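Local atomic coordinates of actin-related protein 8 (PDB entry 4FO0), a protein that binds ATP, hydrolyses it only slowly and does not polymerise, and is a proposed core subunit of the INO80 chromatin-remodelling complex. Residues Leu61-Leu66 and Phe367-Gln372. Numbering follows the deposited sequence.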
loop_
_atom_site.group_PDB
_atom_site.type_symbol
_atom_site.label_atom_id
_atom_site.label_comp_id
_atom_site.label_asym_id
_atom_site.label_seq_id
_atom_site.Cartn_x
_atom_site.Cartn_y
_atom_site.Cartn_z
ATOM N N LEU A 61 5.454 4.114 10.498
ATOM C CA LEU A 61 6.471 4.791 9.699
ATOM C C LEU A 61 7.886 4.465 10.176
ATOM O O LEU A 61 8.857 4.763 9.494
ATOM C CB LEU A 61 6.277 6.311 9.674
ATOM C CG LEU A 61 4.986 6.921 9.142
ATOM C CD1 LEU A 61 5.252 8.377 8.810
ATOM C CD2 LEU A 61 4.431 6.176 7.928
ATOM N N LEU A 62 8.024 3.873 11.351
ATOM C CA LEU A 62 9.336 3.365 11.727
ATOM C C LEU A 62 9.421 1.871 11.439
ATOM O O LEU A 62 8.399 1.203 11.234
ATOM C CB LEU A 62 9.650 3.649 13.186
ATOM C CG LEU A 62 9.978 5.093 13.540
ATOM C CD1 LEU A 62 10.640 5.117 14.896
ATOM C CD2 LEU A 62 10.895 5.700 12.499
ATOM N N ARG A 63 10.643 1.354 11.416
ATOM C CA ARG A 63 10.884 -0.041 11.074
ATOM C C ARG A 63 12.281 -0.374 11.538
ATOM O O ARG A 63 13.060 0.532 11.832
ATOM C CB ARG A 63 10.758 -0.253 9.557
ATOM C CG ARG A 63 11.607 0.711 8.719
ATOM C CD ARG A 63 11.410 0.487 7.230
ATOM N NE ARG A 63 11.710 -0.888 6.832
ATOM C CZ ARG A 63 11.481 -1.377 5.617
ATOM N NH1 ARG A 63 10.946 -0.608 4.685
ATOM N NH2 ARG A 63 11.781 -2.633 5.335
ATOM N N GLU A 64 12.600 -1.665 11.602
ATOM C CA GLU A 64 13.943 -2.107 11.980
ATOM C C GLU A 64 15.014 -1.669 10.986
ATOM O O GLU A 64 14.786 -1.637 9.779
ATOM C CB GLU A 64 14.001 -3.627 12.085
ATOM C CG GLU A 64 13.446 -4.218 13.356
ATOM C CD GLU A 64 13.349 -5.735 13.259
ATOM O OE1 GLU A 64 12.370 -6.312 13.787
ATOM O OE2 GLU A 64 14.249 -6.348 12.638
ATOM N N GLY A 65 16.196 -1.360 11.503
ATOM C CA GLY A 65 17.347 -1.121 10.655
ATOM C C GLY A 65 17.578 0.324 10.239
ATOM O O GLY A 65 18.503 0.594 9.481
ATOM N N LEU A 66 16.757 1.254 10.725
ATOM C CA LEU A 66 16.923 2.659 10.362
ATOM C C LEU A 66 18.083 3.328 11.092
ATOM O O LEU A 66 18.552 4.386 10.670
ATOM C CB LEU A 66 15.645 3.452 10.620
ATOM C CG LEU A 66 14.484 3.189 9.673
ATOM C CD1 LEU A 66 13.343 4.106 10.047
ATOM C CD2 LEU A 66 14.904 3.389 8.219
ATOM N N PHE A 367 16.642 5.336 1.966
ATOM C CA PHE A 367 15.857 5.027 3.162
ATOM C C PHE A 367 16.719 4.707 4.363
ATOM O O PHE A 367 16.249 4.789 5.495
ATOM C CB PHE A 367 14.859 3.897 2.886
ATOM C CG PHE A 367 13.789 4.289 1.925
ATOM C CD1 PHE A 367 13.275 5.579 1.949
ATOM C CD2 PHE A 367 13.331 3.409 0.973
ATOM C CE1 PHE A 367 12.291 5.967 1.049
ATOM C CE2 PHE A 367 12.347 3.789 0.073
ATOM C CZ PHE A 367 11.824 5.064 0.110
ATOM N N GLY A 368 17.980 4.359 4.105
ATOM C CA GLY A 368 18.944 4.048 5.144
ATOM C C GLY A 368 18.613 2.797 5.935
ATOM O O GLY A 368 18.956 2.701 7.105
ATOM N N ILE A 369 17.939 1.840 5.304
ATOM C CA ILE A 369 17.595 0.590 5.972
ATOM C C ILE A 369 18.756 -0.387 5.856
ATOM O O ILE A 369 19.222 -0.688 4.762
ATOM C CB ILE A 369 16.311 -0.040 5.391
ATOM C CG1 ILE A 369 15.133 0.931 5.529
ATOM C CG2 ILE A 369 15.984 -1.330 6.104
ATOM C CD1 ILE A 369 14.004 0.678 4.521
ATOM N N VAL A 370 19.231 -0.870 6.995
ATOM C CA VAL A 370 20.421 -1.702 7.021
ATOM C C VAL A 370 20.157 -3.025 7.721
ATOM O O VAL A 370 19.569 -3.070 8.813
ATOM C CB VAL A 370 21.585 -0.981 7.725
ATOM C CG1 VAL A 370 22.805 -1.863 7.785
ATOM C CG2 VAL A 370 21.916 0.318 7.002
ATOM N N GLY A 371 20.579 -4.107 7.077
ATOM C CA GLY A 371 20.507 -5.417 7.689
ATOM C C GLY A 371 19.187 -6.147 7.555
ATOM O O GLY A 371 18.907 -7.051 8.333
ATOM N N GLN A 372 18.379 -5.775 6.570
ATOM C CA GLN A 372 17.088 -6.427 6.381
ATOM C C GLN A 372 16.978 -7.026 5.001
ATOM O O GLN A 372 17.616 -6.561 4.050
ATOM C CB GLN A 372 15.961 -5.425 6.577
ATOM C CG GLN A 372 16.267 -4.441 7.662
ATOM C CD GLN A 372 16.188 -5.081 9.021
ATOM O OE1 GLN A 372 15.213 -5.762 9.330
ATOM N NE2 GLN A 372 17.223 -4.884 9.838
#
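Gly65 O accepts the N-H of Val370 at 3.0 Å from Val370 N, the one hydrogen bond between residues 61-66 and 367-372, and a weak bond from Ser71 OG adds to the grip. The bond is somewhat bent (149° at the hydrogen), its donor tilted from the carbonyl plane. Gly65 is the third residue of a type II beta turn from Arg63 to Leu66, where positive phi calls for glycine; a CB would also run into Val370 O and Gln372 NE2. The Gln372 chain bends at chi2 (-72°), and from its end NE2 donates almost straight to Val370 O at 3.1 Å while CG and CD pack on Glu64 O. An alanine in place of Gln372 would probably leave Val370 O without this amide donor and open a gap beside Gly65 CA. Ile369 CD1 lies over one face of the Arg63 guanidinium, off-centre toward its rim and 3.4 Å from Arg63 CZ. The Arg63 and Ile369 side chains cross at about a right angle, whereas Leu66 runs alongside Ile369, with Leu66 CD2 3.7 Å from Ile369 CG1. Arg63 NH1 also bonds to Ala277 O and forms a salt bridge with Asp282, tying this actin-fold contact to helix 280-293. Val370 leans on helix 71-88, which follows 61-66, and 367-372 leads from helix 353-359 toward strand 375-377.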